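Local coordinates for protein putative 2,3,4,5-tetrahydropyridine-2-carboxylate N- succinyltransferase (Campylobacter jejuni, PDB 2RIJ) that probably catalyses the succinyl-CoA-dependent conversion of cyclic tetrahydrodipicolinate into acyclic N-succinyl-L-2-amino-6-oxopimelate, a step of lysine biosynthesis, at residues 30-35 against 174-179; 98-103 against 107-112. One frame throughout, in Å; residues are numbered along the deposited sequence.

Contact 1 of 2, residues 30-35 against 174-179; sequences IARLDR and DDKPIE
Asp34 and Pro177 meet where two different antiparallel sheets come together: strand 27-35 belongs to the five-stranded sheet of the N-terminal part of the chain, and 176-178 is an outer strand, within this chain, of the small three-stranded sheet that follows it. No hydrogen bond joins the two segments directly, and the nearest alpha carbons, those of Asp34 and Pro177, stay 7.3 Å apart, so side chains and water make the join. The Asp34 side chain crosses the proline ring at about a right angle, with its CB 3.8 Å from Pro177 CG. Pro177 also packs on Val170 and Trp172 of the adjoining strand.

Asp34 CG lies beside the backbone N (chi1 -67°), which brings the carboxylate near Pro177 CD and within grasp of Arg32, two residues back on the same strand. Arg32 NH1 bonds to Asp34 OD1 at 2.9 Å in a salt bridge; the oxygen lies in the guanidinium plane, but the nitrogen stands well above the carboxylate plane. Arg32 NE is taken by the carbonyl of Lys191 of the second subunit, while Gln45 NE2 donates to Asp34 OD2.

Lys176 comes in with NZ 4.4 Å from Arg32 NH2, and the Asp34 carboxylate probably offsets the charge of both. Asn194 OD1 of the second subunit also binds this ammonium. One water accepts from both cations and donates to Asp34 OD2; a second accepts from Lys176 NZ at 2.9 Å and donates to Asp34 OD1.

Contact 2 of 2, residues 98-103 against 107-112; sequences KPFLEE and QNIDLL
The chain reverses through a type I beta turn from Phe100 to Glu103, closed by Glu103 N to Phe100 O at 3.0 Å, and sets Leu101 beside the first turn of helix 107-117. Leu101 CA and Ile109 CA are 7.6 Å apart. Ile109 points at the loop and meets it with both branches. Its CD1 sits 3.4 Å from Phe100 CB and 3.7 Å from Phe100 CG, touching the root of the aromatic side chain, while the ring itself leads away and makes edge-to-face pairs with Phe9 and His106. The other branch, CG2, meets Leu101 CD2 at 3.7 Å. Ile109 holds CG1 beside its backbone N (chi1 -48°) and CG2 anti to it, which divides the two branches between the two loop residues; each crosses Ile109 at about a right angle. Leu94 of helix 87-96 touches both Leu101 and Ile109.

Beside this apolar patch, a water lies 2.7 Å from Glu103 O and 2.8 Å from Asp110 OD1, close enough to donate to either. Just beyond, Lys113 NZ donates to Leu101 O. Between 98-103 and 107-112 themselves no direct hydrogen bond forms, so their fit depends on hydrocarbon packing, with water at its margin.

How the contacts relate
Contact 2 is nested along the chain inside the long loop that contact 1 closes. Their centres are 27 Å apart, yet strand 27-35 and helix 107-117 bring them together: Ile30 CD1 packs 3.9 Å from Leu112 CD2, and Ile30 CB lies 4.1 Å from Leu111 CD2. One strand thus serves the helix at its 30 end and the water-bridged join to 174-179 at its 34 end. Both contacts also face the second subunit. Neither lies near the predicted succinyl-CoA site or Glu258, the predicted acyl-anhydride residue. A citrate, probably from the crystallisation liquor, lies close to the Ile109 side chain in contact 2.

Contact 1 of 2, residues 30-35 against 174-179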
loop_
_atom_site.group_PDB
_atom_site.type_symbol
_atom_site.label_atom_id
_atom_site.label_comp_id
_atom_site.label_asym_id
_atom_site.label_seq_id
_atom_site.Cartn_x
_atom_site.Cartn_y
_atom_site.Cartn_z
ATOM N N ILE A 30 -16.095 17.145 58.676
ATOM C CA ILE A 30 -15.086 17.824 59.458
ATOM C C ILE A 30 -13.689 17.351 59.023
ATOM O O ILE A 30 -13.378 16.147 59.049
ATOM C CB ILE A 30 -15.297 17.595 60.988
ATOM C CG1 ILE A 30 -16.626 18.157 61.452
ATOM C CG2 ILE A 30 -14.152 18.219 61.814
ATOM C CD1 ILE A 30 -16.994 17.721 62.927
ATOM N N ALA A 31 -12.854 18.309 58.671
ATOM C CA ALA A 31 -11.497 18.071 58.251
ATOM C C ALA A 31 -10.456 18.440 59.300
ATOM O O ALA A 31 -10.598 19.436 59.989
ATOM C CB ALA A 31 -11.215 18.868 56.988
ATOM N N ARG A 32 -9.398 17.635 59.413
ATOM C CA ARG A 32 -8.185 18.039 60.093
ATOM C C ARG A 32 -7.326 18.709 59.045
ATOM O O ARG A 32 -7.080 18.144 57.958
ATOM C CB ARG A 32 -7.448 16.835 60.688
ATOM C CG ARG A 32 -6.207 17.202 61.447
ATOM C CD ARG A 32 -5.346 15.973 61.878
ATOM N NE ARG A 32 -5.003 15.132 60.727
ATOM C CZ ARG A 32 -4.106 15.448 59.794
ATOM N NH1 ARG A 32 -3.434 16.573 59.824
ATOM N NH2 ARG A 32 -3.903 14.611 58.779
ATOM N N LEU A 33 -6.847 19.918 59.337
ATOM C CA LEU A 33 -6.079 20.693 58.376
ATOM C C LEU A 33 -4.567 20.665 58.631
ATOM O O LEU A 33 -4.120 20.688 59.778
ATOM C CB LEU A 33 -6.520 22.151 58.371
ATOM C CG LEU A 33 -8.015 22.457 58.218
ATOM C CD1 LEU A 33 -8.171 24.012 58.252
ATOM C CD2 LEU A 33 -8.645 21.830 57.011
ATOM N N ASP A 34 -3.798 20.642 57.542
ATOM C CA ASP A 34 -2.368 20.841 57.594
ATOM C C ASP A 34 -2.124 22.258 57.108
ATOM O O ASP A 34 -2.558 22.612 56.021
ATOM C CB ASP A 34 -1.640 19.849 56.692
ATOM C CG ASP A 34 -1.761 18.402 57.181
ATOM O OD1 ASP A 34 -1.420 18.132 58.364
ATOM O OD2 ASP A 34 -2.190 17.529 56.386
ATOM N N ARG A 35 -1.449 23.069 57.919
ATOM C CA ARG A 35 -1.170 24.483 57.603
ATOM C C ARG A 35 0.301 24.687 57.250
ATOM O O ARG A 35 1.133 23.857 57.572
ATOM C CB ARG A 35 -1.524 25.351 58.802
ATOM C CG ARG A 35 -3.027 25.285 59.132
ATOM C CD ARG A 35 -3.315 25.857 60.513
ATOM N NE ARG A 35 -4.751 25.890 60.754
ATOM C CZ ARG A 35 -5.554 26.823 60.261
ATOM N NH1 ARG A 35 -5.062 27.790 59.483
ATOM N NH2 ARG A 35 -6.853 26.763 60.513
ATOM N N ASP A 174 6.486 11.732 53.235
ATOM C CA ASP A 174 5.640 10.734 53.892
ATOM C C ASP A 174 4.186 11.209 54.043
ATOM O O ASP A 174 3.536 11.085 55.095
ATOM C CB ASP A 174 6.256 10.289 55.210
ATOM C CG ASP A 174 7.603 9.560 55.000
ATOM O OD1 ASP A 174 7.820 8.891 53.949
ATOM O OD2 ASP A 174 8.456 9.705 55.876
ATOM N N ASP A 175 3.717 11.713 52.915
ATOM C CA ASP A 175 2.392 12.236 52.694
ATOM C C ASP A 175 2.058 13.485 53.505
ATOM O O ASP A 175 0.912 13.849 53.552
ATOM C CB ASP A 175 1.312 11.103 52.815
ATOM C CG ASP A 175 1.295 10.126 51.560
ATOM O OD1 ASP A 175 1.813 10.488 50.435
ATOM O OD2 ASP A 175 0.720 9.010 51.684
ATOM N N LYS A 176 3.055 14.151 54.085
ATOM C CA LYS A 176 2.870 15.416 54.800
ATOM C C LYS A 176 3.369 16.585 53.942
ATOM O O LYS A 176 4.509 16.537 53.470
ATOM C CB LYS A 176 3.689 15.419 56.106
ATOM C CG LYS A 176 3.474 14.227 57.010
ATOM C CD LYS A 176 2.057 14.130 57.375
ATOM C CE LYS A 176 1.835 13.370 58.680
ATOM N NZ LYS A 176 0.354 13.412 58.932
ATOM N N PRO A 177 2.539 17.632 53.759
ATOM C CA PRO A 177 2.938 18.768 52.952
ATOM C C PRO A 177 3.908 19.713 53.683
ATOM O O PRO A 177 3.766 19.988 54.887
ATOM C CB PRO A 177 1.600 19.445 52.603
ATOM C CG PRO A 177 0.698 19.122 53.809
ATOM C CD PRO A 177 1.163 17.759 54.272
ATOM N N ILE A 178 4.890 20.206 52.940
ATOM C CA ILE A 178 5.863 21.176 53.422
ATOM C C ILE A 178 5.988 22.278 52.381
ATOM O O ILE A 178 6.214 22.007 51.209
ATOM C CB ILE A 178 7.242 20.523 53.609
ATOM C CG1 ILE A 178 7.115 19.272 54.485
ATOM C CG2 ILE A 178 8.291 21.578 54.138
ATOM C CD1 ILE A 178 8.400 18.474 54.628
ATOM N N GLU A 179 5.835 23.520 52.808
ATOM C CA GLU A 179 6.036 24.670 51.927
ATOM C C GLU A 179 7.438 24.669 51.369
ATOM O O GLU A 179 8.389 24.453 52.102
ATOM C CB GLU A 179 5.812 25.982 52.683
ATOM C CG GLU A 179 4.440 26.154 53.266
ATOM C CD GLU A 179 4.210 27.585 53.756
ATOM O OE1 GLU A 179 3.946 28.464 52.905
ATOM O OE2 GLU A 179 4.312 27.818 54.986
HETATM O O HOH W 1 -1.566 14.979 57.211
HETATM O O HOH W 2 0.466 16.240 59.380
#

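Contact 2 of 2, residues 98-103 against 107-112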
loop_
_atom_site.group_PDB
_atom_site.type_symbol
_atom_site.label_atom_id
_atom_site.label_comp_id
_atom_site.label_asym_id
_atom_site.label_seq_id
_atom_site.Cartn_x
_atom_site.Cartn_y
_atom_site.Cartn_z
ATOM N N LYS A 98 -26.932 14.452 73.283
ATOM C CA LYS A 98 -27.061 13.724 74.547
ATOM C C LYS A 98 -27.906 12.438 74.476
ATOM O O LYS A 98 -27.425 11.399 74.915
ATOM C CB LYS A 98 -27.558 14.659 75.637
ATOM C CG LYS A 98 -27.691 14.042 77.032
ATOM C CD LYS A 98 -28.067 15.152 78.012
ATOM C CE LYS A 98 -28.670 14.626 79.326
ATOM N NZ LYS A 98 -30.099 14.159 79.215
ATOM N N PRO A 99 -29.121 12.477 73.873
ATOM C CA PRO A 99 -29.920 11.237 73.818
ATOM C C PRO A 99 -29.255 10.020 73.133
ATOM O O PRO A 99 -29.712 8.895 73.312
ATOM C CB PRO A 99 -31.165 11.664 73.052
ATOM C CG PRO A 99 -31.223 13.123 73.169
ATOM C CD PRO A 99 -29.826 13.593 73.213
ATOM N N PHE A 100 -28.185 10.241 72.365
ATOM C CA PHE A 100 -27.546 9.179 71.584
ATOM C C PHE A 100 -26.211 8.722 72.149
ATOM O O PHE A 100 -25.619 7.797 71.614
ATOM C CB PHE A 100 -27.228 9.692 70.168
ATOM C CG PHE A 100 -28.422 10.149 69.389
ATOM C CD1 PHE A 100 -29.174 9.240 68.649
ATOM C CD2 PHE A 100 -28.792 11.491 69.371
ATOM C CE1 PHE A 100 -30.263 9.682 67.931
ATOM C CE2 PHE A 100 -29.874 11.933 68.652
ATOM C CZ PHE A 100 -30.612 11.047 67.937
ATOM N N LEU A 101 -25.710 9.382 73.182
ATOM C CA LEU A 101 -24.297 9.209 73.548
ATOM C C LEU A 101 -23.932 7.807 74.056
ATOM O O LEU A 101 -22.785 7.383 73.935
ATOM C CB LEU A 101 -23.865 10.283 74.549
ATOM C CG LEU A 101 -23.918 11.733 74.061
ATOM C CD1 LEU A 101 -23.519 12.725 75.175
ATOM C CD2 LEU A 101 -23.042 11.945 72.830
ATOM N N GLU A 102 -24.899 7.061 74.576
ATOM C CA GLU A 102 -24.618 5.723 75.097
ATOM C C GLU A 102 -24.934 4.639 74.070
ATOM O O GLU A 102 -24.912 3.453 74.385
ATOM C CB GLU A 102 -25.389 5.491 76.415
ATOM C CG GLU A 102 -25.051 6.492 77.535
ATOM N N GLU A 103 -25.216 5.045 72.838
ATOM C CA GLU A 103 -25.526 4.125 71.762
ATOM C C GLU A 103 -24.383 4.002 70.782
ATOM O O GLU A 103 -23.564 4.915 70.632
ATOM C CB GLU A 103 -26.725 4.620 70.990
ATOM C CG GLU A 103 -27.987 4.678 71.805
ATOM C CD GLU A 103 -29.179 5.069 70.973
ATOM O OE1 GLU A 103 -28.991 5.533 69.818
ATOM O OE2 GLU A 103 -30.318 4.930 71.476
ATOM N N GLN A 107 -21.965 7.671 63.573
ATOM C CA GLN A 107 -20.603 7.927 63.175
ATOM C C GLN A 107 -20.172 9.377 63.332
ATOM O O GLN A 107 -19.048 9.646 63.702
ATOM C CB GLN A 107 -20.431 7.495 61.736
ATOM C CG GLN A 107 -20.458 5.981 61.542
ATOM C CD GLN A 107 -19.857 5.622 60.227
ATOM O OE1 GLN A 107 -20.467 5.853 59.173
ATOM N NE2 GLN A 107 -18.619 5.106 60.260
ATOM N N ASN A 108 -21.069 10.297 63.030
ATOM C CA ASN A 108 -20.808 11.713 63.182
ATOM C C ASN A 108 -20.644 12.036 64.657
ATOM O O ASN A 108 -19.820 12.874 65.012
ATOM C CB ASN A 108 -21.913 12.574 62.569
ATOM C CG ASN A 108 -21.893 12.566 61.042
ATOM O OD1 ASN A 108 -20.923 12.990 60.413
ATOM N ND2 ASN A 108 -22.974 12.100 60.449
ATOM N N ILE A 109 -21.402 11.356 65.511
ATOM C CA ILE A 109 -21.319 11.610 66.950
ATOM C C ILE A 109 -20.001 11.042 67.462
ATOM O O ILE A 109 -19.277 11.724 68.170
ATOM C CB ILE A 109 -22.491 11.026 67.751
ATOM C CG1 ILE A 109 -23.833 11.391 67.099
ATOM C CG2 ILE A 109 -22.429 11.572 69.195
ATOM C CD1 ILE A 109 -25.117 11.132 67.987
ATOM N N ASP A 110 -19.661 9.814 67.070
ATOM C CA ASP A 110 -18.359 9.237 67.442
ATOM C C ASP A 110 -17.179 10.132 67.047
ATOM O O ASP A 110 -16.176 10.207 67.746
ATOM C CB ASP A 110 -18.149 7.864 66.790
ATOM C CG ASP A 110 -19.186 6.817 67.214
ATOM O OD1 ASP A 110 -19.741 6.908 68.330
ATOM O OD2 ASP A 110 -19.469 5.905 66.395
ATOM N N LEU A 111 -17.271 10.742 65.870
ATOM C CA LEU A 111 -16.208 11.593 65.366
ATOM C C LEU A 111 -16.016 12.789 66.309
ATOM O O LEU A 111 -14.892 13.137 66.649
ATOM C CB LEU A 111 -16.517 12.071 63.922
ATOM C CG LEU A 111 -15.393 12.956 63.320
ATOM C CD1 LEU A 111 -14.173 12.070 62.983
ATOM C CD2 LEU A 111 -15.894 13.711 62.103
ATOM N N LEU A 112 -17.124 13.418 66.722
ATOM C CA LEU A 112 -17.065 14.545 67.675
ATOM C C LEU A 112 -16.421 14.151 69.022
ATOM O O LEU A 112 -15.615 14.887 69.570
ATOM C CB LEU A 112 -18.469 15.110 67.917
ATOM C CG LEU A 112 -19.075 15.907 66.754
ATOM C CD1 LEU A 112 -20.518 16.137 67.011
ATOM C CD2 LEU A 112 -18.374 17.258 66.500
HETATM O O HOH W 3 -22.399 6.065 68.427
#